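Long-range contact in Lin2722 protein (Listeria innocua, PDB 3DS8), which is of unknown function but belongs to the alpha/beta hydrolase clan and is probably a serine hydrolase: residues R200-I214 with F242-K254. Numbering follows the deposited sequence. Where two conformers were deposited one is given.
With SO4 (sulfate ion), chain F.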
loop_
_atom_site.group_PDB
_atom_site.type_symbol
_atom_site.label_atom_id
_atom_site.label_comp_id
_atom_site.label_asym_id
_atom_site.label_seq_id
_atom_site.Cartn_x
_atom_site.Cartn_y
_atom_site.Cartn_z
ATOM N N ARG A 200 11.777 4.218 4.494
ATOM C CA ARG A 200 13.227 3.989 4.488
ATOM C C ARG A 200 13.807 3.792 5.880
ATOM O O ARG A 200 14.860 3.161 6.051
ATOM C CB ARG A 200 13.860 5.257 3.876
ATOM C CG ARG A 200 15.248 5.252 3.668
ATOM C CD ARG A 200 15.641 6.645 3.215
ATOM N NE ARG A 200 15.210 6.921 1.845
ATOM C CZ ARG A 200 15.691 7.938 1.128
ATOM N NH1 ARG A 200 16.616 8.721 1.648
ATOM N NH2 ARG A 200 15.275 8.162 -0.110
ATOM N N LEU A 201 13.130 4.341 6.876
ATOM C CA LEU A 201 13.617 4.324 8.248
ATOM C C LEU A 201 13.161 3.128 9.087
ATOM O O LEU A 201 13.615 2.977 10.226
ATOM C CB LEU A 201 13.256 5.635 8.931
ATOM C CG LEU A 201 13.738 6.887 8.158
ATOM C CD1 LEU A 201 13.478 8.084 8.940
ATOM C CD2 LEU A 201 15.225 6.821 7.774
ATOM N N PHE A 202 12.318 2.264 8.531
ATOM C CA PHE A 202 11.857 1.104 9.276
ATOM C C PHE A 202 11.668 -0.171 8.454
ATOM O O PHE A 202 11.700 -1.271 9.029
ATOM C CB PHE A 202 10.595 1.454 10.122
ATOM C CG PHE A 202 9.363 1.803 9.333
ATOM C CD1 PHE A 202 8.418 0.834 9.036
ATOM C CD2 PHE A 202 9.094 3.113 8.942
ATOM C CE1 PHE A 202 7.293 1.134 8.353
ATOM C CE2 PHE A 202 7.947 3.412 8.254
ATOM C CZ PHE A 202 7.042 2.435 7.952
HETATM N N MSE A 203 11.546 -0.062 7.127
HETATM C CA MSE A 203 11.380 -1.278 6.345
HETATM C C MSE A 203 12.690 -2.016 5.995
HETATM O O MSE A 203 12.744 -3.257 6.096
HETATM C CB MSE A 203 10.532 -1.011 5.117
HETATM C CG MSE A 203 9.125 -0.659 5.473
HETATM SE SE MSE A 203 8.242 -2.201 6.374
HETATM C CE MSE A 203 6.365 -1.655 6.085
ATOM N N PRO A 204 13.742 -1.294 5.582
ATOM C CA PRO A 204 14.998 -2.016 5.302
ATOM C C PRO A 204 15.480 -2.879 6.477
ATOM O O PRO A 204 15.516 -2.406 7.582
ATOM C CB PRO A 204 16.003 -0.889 5.043
ATOM C CG PRO A 204 15.141 0.275 4.569
ATOM C CD PRO A 204 13.843 0.147 5.271
ATOM N N GLY A 205 15.842 -4.132 6.233
ATOM C CA GLY A 205 16.378 -4.998 7.289
ATOM C C GLY A 205 15.284 -5.649 8.141
ATOM O O GLY A 205 15.589 -6.512 9.011
ATOM N N SER A 206 14.050 -5.178 7.978
ATOM C CA SER A 206 12.861 -5.802 8.577
ATOM C C SER A 206 12.155 -6.614 7.475
ATOM O O SER A 206 11.905 -7.803 7.591
ATOM C CB SER A 206 11.936 -4.703 9.129
ATOM O OG SER A 206 12.658 -3.805 9.982
ATOM N N ALA A 207 11.803 -5.920 6.413
ATOM C CA ALA A 207 11.220 -6.532 5.225
ATOM C C ALA A 207 12.299 -7.217 4.414
ATOM O O ALA A 207 13.488 -6.826 4.488
ATOM C CB ALA A 207 10.573 -5.454 4.403
ATOM N N LYS A 208 11.906 -8.208 3.616
ATOM C CA LYS A 208 12.818 -8.847 2.685
ATOM C C LYS A 208 13.266 -7.860 1.592
ATOM O O LYS A 208 14.443 -7.811 1.240
ATOM C CB LYS A 208 12.188 -10.078 2.052
ATOM C CG LYS A 208 13.118 -10.782 1.121
ATOM C CD LYS A 208 12.590 -12.084 0.708
ATOM C CE LYS A 208 11.434 -11.946 -0.245
ATOM N NZ LYS A 208 10.972 -13.295 -0.733
ATOM N N ALA A 209 12.337 -7.066 1.085
ATOM C CA ALA A 209 12.633 -6.138 0.018
ATOM C C ALA A 209 12.027 -4.792 0.340
ATOM O O ALA A 209 10.933 -4.690 0.896
ATOM C CB ALA A 209 12.091 -6.645 -1.313
ATOM N N TYR A 210 12.756 -3.747 -0.002
ATOM C CA TYR A 210 12.255 -2.399 0.104
ATOM C C TYR A 210 12.788 -1.627 -1.075
ATOM O O TYR A 210 13.985 -1.520 -1.227
ATOM C CB TYR A 210 12.725 -1.710 1.391
ATOM C CG TYR A 210 12.329 -0.263 1.423
ATOM C CD1 TYR A 210 10.988 0.109 1.520
ATOM C CD2 TYR A 210 13.295 0.765 1.297
ATOM C CE1 TYR A 210 10.611 1.467 1.477
ATOM C CE2 TYR A 210 12.920 2.117 1.322
ATOM C CZ TYR A 210 11.555 2.450 1.398
ATOM O OH TYR A 210 11.188 3.788 1.412
ATOM N N ILE A 211 11.886 -1.128 -1.911
ATOM C CA ILE A 211 12.220 -0.400 -3.135
ATOM C C ILE A 211 11.496 0.936 -3.161
ATOM O O ILE A 211 10.312 0.996 -2.828
ATOM C CB ILE A 211 11.812 -1.238 -4.373
ATOM C CG1 ILE A 211 12.494 -2.625 -4.339
ATOM C CG2 ILE A 211 12.099 -0.456 -5.664
ATOM C CD1 ILE A 211 12.316 -3.459 -5.640
ATOM N N GLU A 212 12.212 2.013 -3.516
ATOM C CA GLU A 212 11.609 3.327 -3.673
ATOM C C GLU A 212 11.525 3.688 -5.151
ATOM O O GLU A 212 12.440 3.322 -5.950
ATOM C CB GLU A 212 12.493 4.370 -2.959
ATOM C CG GLU A 212 12.551 4.150 -1.454
ATOM C CD GLU A 212 13.377 5.165 -0.705
ATOM O OE1 GLU A 212 14.216 5.844 -1.311
ATOM O OE2 GLU A 212 13.155 5.289 0.536
ATOM N N ASP A 213 10.522 4.475 -5.536
ATOM C CA ASP A 213 10.422 4.999 -6.918
ATOM C C ASP A 213 9.845 6.397 -6.797
ATOM O O ASP A 213 8.772 6.569 -6.220
ATOM C CB ASP A 213 9.437 4.140 -7.746
ATOM C CG ASP A 213 8.778 4.906 -9.001
ATOM O OD1 ASP A 213 9.481 4.886 -9.999
ATOM O OD2 ASP A 213 7.577 5.501 -8.994
ATOM N N ILE A 214 10.593 7.396 -7.227
ATOM C CA ILE A 214 10.111 8.788 -7.213
ATOM C C ILE A 214 9.721 9.203 -8.620
ATOM O O ILE A 214 10.498 9.001 -9.567
ATOM C CB ILE A 214 11.185 9.755 -6.719
ATOM C CG1 ILE A 214 11.636 9.390 -5.303
ATOM C CG2 ILE A 214 10.657 11.231 -6.777
ATOM C CD1 ILE A 214 12.798 10.232 -4.822
ATOM N N PHE A 242 8.886 -8.843 -10.279
ATOM C CA PHE A 242 9.883 -8.798 -9.225
ATOM C C PHE A 242 9.806 -10.049 -8.351
ATOM O O PHE A 242 8.758 -10.364 -7.780
ATOM C CB PHE A 242 9.719 -7.551 -8.363
ATOM C CG PHE A 242 10.691 -7.505 -7.198
ATOM C CD1 PHE A 242 12.021 -7.334 -7.421
ATOM C CD2 PHE A 242 10.241 -7.664 -5.888
ATOM C CE1 PHE A 242 12.942 -7.306 -6.361
ATOM C CE2 PHE A 242 11.153 -7.648 -4.814
ATOM C CZ PHE A 242 12.493 -7.454 -5.060
ATOM N N LYS A 243 10.941 -10.725 -8.213
ATOM C CA LYS A 243 11.001 -11.900 -7.357
ATOM C C LYS A 243 12.380 -11.894 -6.710
ATOM O O LYS A 243 13.363 -11.574 -7.364
ATOM C CB LYS A 243 10.813 -13.168 -8.197
ATOM C CG LYS A 243 9.409 -13.372 -8.844
ATOM C CD LYS A 243 8.420 -14.163 -7.911
ATOM C CE LYS A 243 6.905 -14.118 -8.365
ATOM N NZ LYS A 243 5.894 -14.603 -7.288
ATOM N N THR A 244 12.455 -12.228 -5.430
ATOM C CA THR A 244 13.762 -12.315 -4.763
ATOM C C THR A 244 13.665 -13.297 -3.607
ATOM O O THR A 244 12.625 -13.430 -2.972
ATOM C CB THR A 244 14.274 -10.894 -4.247
ATOM O OG1 THR A 244 15.662 -10.992 -3.835
ATOM C CG2 THR A 244 13.411 -10.386 -3.087
ATOM N N ASP A 245 14.743 -14.026 -3.388
ATOM C CA ASP A 245 14.915 -14.740 -2.126
ATOM C C ASP A 245 15.903 -14.014 -1.214
ATOM O O ASP A 245 15.845 -14.185 0.024
ATOM C CB ASP A 245 15.366 -16.157 -2.410
ATOM C CG ASP A 245 14.299 -16.954 -3.127
ATOM O OD1 ASP A 245 13.104 -16.806 -2.756
ATOM O OD2 ASP A 245 14.666 -17.723 -4.046
ATOM N N GLU A 246 16.793 -13.217 -1.808
ATOM C CA GLU A 246 17.741 -12.414 -1.031
ATOM C C GLU A 246 17.129 -11.077 -0.677
ATOM O O GLU A 246 16.217 -10.590 -1.338
ATOM C CB GLU A 246 19.070 -12.198 -1.787
ATOM C CG GLU A 246 18.963 -11.323 -3.032
ATOM C CD GLU A 246 20.229 -11.294 -3.908
ATOM O OE1 GLU A 246 21.326 -11.660 -3.428
ATOM O OE2 GLU A 246 20.096 -10.859 -5.097
ATOM N N THR A 247 17.668 -10.468 0.358
ATOM C CA THR A 247 17.263 -9.141 0.741
ATOM C C THR A 247 17.618 -8.155 -0.381
ATOM O O THR A 247 18.683 -8.269 -1.015
ATOM C CB THR A 247 17.969 -8.745 2.047
ATOM O OG1 THR A 247 17.472 -9.574 3.104
ATOM C CG2 THR A 247 17.742 -7.315 2.375
ATOM N N VAL A 248 16.703 -7.228 -0.637
ATOM C CA VAL A 248 16.916 -6.155 -1.602
ATOM C C VAL A 248 16.528 -4.838 -0.935
ATOM O O VAL A 248 15.496 -4.732 -0.267
ATOM C CB VAL A 248 16.054 -6.381 -2.884
ATOM C CG1 VAL A 248 16.039 -5.115 -3.806
ATOM C CG2 VAL A 248 16.495 -7.560 -3.622
ATOM N N ILE A 249 17.373 -3.830 -1.073
ATOM C CA ILE A 249 17.025 -2.497 -0.652
ATOM C C ILE A 249 17.419 -1.562 -1.793
ATOM O O ILE A 249 18.572 -1.587 -2.250
ATOM C CB ILE A 249 17.788 -2.056 0.643
ATOM C CG1 ILE A 249 17.511 -2.963 1.824
ATOM C CG2 ILE A 249 17.472 -0.558 1.037
ATOM C CD1 ILE A 249 18.455 -2.666 3.024
ATOM N N GLN A 250 16.492 -0.739 -2.264
ATOM C CA GLN A 250 16.831 0.199 -3.317
ATOM C C GLN A 250 16.244 1.542 -2.972
ATOM O O GLN A 250 15.017 1.672 -2.790
ATOM C CB GLN A 250 16.319 -0.305 -4.659
ATOM C CG GLN A 250 16.871 0.411 -5.867
ATOM C CD GLN A 250 16.497 -0.326 -7.154
ATOM O OE1 GLN A 250 15.472 -1.080 -7.201
ATOM N NE2 GLN A 250 17.317 -0.147 -8.187
ATOM N N LEU A 251 17.129 2.518 -2.824
ATOM C CA LEU A 251 16.756 3.845 -2.354
ATOM C C LEU A 251 16.937 4.799 -3.516
ATOM O O LEU A 251 17.839 4.606 -4.349
ATOM C CB LEU A 251 17.641 4.278 -1.193
ATOM C CG LEU A 251 17.751 3.302 -0.013
ATOM C CD1 LEU A 251 18.704 3.828 1.075
ATOM C CD2 LEU A 251 16.372 3.034 0.547
ATOM N N ASP A 252 16.060 5.808 -3.571
ATOM C CA ASP A 252 16.116 6.889 -4.534
ATOM C C ASP A 252 16.574 8.153 -3.813
ATOM O O ASP A 252 15.847 8.614 -2.932
ATOM C CB ASP A 252 14.689 7.085 -5.058
ATOM C CG ASP A 252 14.628 7.344 -6.519
ATOM O OD1 ASP A 252 15.602 7.955 -7.050
ATOM O OD2 ASP A 252 13.564 6.970 -7.115
ATOM N N TYR A 253 17.697 8.745 -4.224
ATOM C CA TYR A 253 18.371 9.773 -3.413
ATOM C C TYR A 253 18.367 11.281 -3.651
ATOM O O TYR A 253 18.775 11.995 -2.724
ATOM C CB TYR A 253 19.816 9.369 -3.238
ATOM C CG TYR A 253 20.085 8.777 -1.908
ATOM C CD1 TYR A 253 19.082 8.099 -1.192
ATOM C CD2 TYR A 253 21.344 8.868 -1.355
ATOM C CE1 TYR A 253 19.349 7.545 0.022
ATOM C CE2 TYR A 253 21.609 8.325 -0.160
ATOM C CZ TYR A 253 20.615 7.643 0.519
ATOM O OH TYR A 253 20.901 7.126 1.724
ATOM N N LYS A 254 17.933 11.818 -4.783
ATOM C CA LYS A 254 17.462 11.105 -5.976
ATOM C C LYS A 254 18.532 11.476 -7.021
ATOM O O LYS A 254 19.476 12.212 -6.698
ATOM C CB LYS A 254 16.161 11.684 -6.466
ATOM C CG LYS A 254 15.505 10.979 -7.669
ATOM C CD LYS A 254 14.467 11.904 -8.326
ATOM C CE LYS A 254 14.122 11.472 -9.767
ATOM N NZ LYS A 254 13.165 10.324 -9.868
HETATM S S SO4 F . 8.345 -13.055 -4.216
HETATM O O1 SO4 F . 8.475 -14.523 -4.173
HETATM O O2 SO4 F . 9.744 -12.527 -4.183
HETATM O O3 SO4 F . 7.610 -12.619 -5.427
HETATM O O4 SO4 F . 7.475 -12.582 -3.108
HETATM O O HOH W 1 14.898 -4.734 2.984
HETATM O O HOH W 2 15.641 -8.825 5.131
#
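Val248 N donates to Lys208 O, and the parallel pairing it starts runs through Tyr210 to Glu212 N, which donates to Gln250 O. Strand 248-250 is thereby added at the edge of the alpha/beta-hydrolase sheet, closing the beta-alpha-beta unit whose helix, 229-240, packs on Ile211. Past Gln250 the side chain of Glu212 takes over the pairing. Glu212 CB and CG both lie 3.7 Å from Gln250 O, and the chain runs on extended (chi2 -179°) to Glu212 CD, 3.9 Å from Leu251 CD2. At the tip Glu212 OE1 accepts the nearly straight bond from Asp252 N (2.9 Å, 167°) on its anti side, while its syn lone pair takes Arg200 NH2. Glu212 OE2 receives Arg200 NE at 2.9 Å, in the guanidinium plane. The anti lone pair of Glu212 OE2 takes Tyr210 OH at 2.6 Å. Leu251 CD2 meets the edge of the Tyr210 ring. Next along, Asp252 OD2 accepts from Ile214 N on the anti side, the donor tilted well out of the carboxylate plane. On the helix side, Ile211 CD1 sits over one face of the Phe242 ring, 4.1 Å from its centroid. Four donors on a buried carboxylate, two of them from one guanidinium, would be expected to keep Glu212 ionised and its rotation fixed.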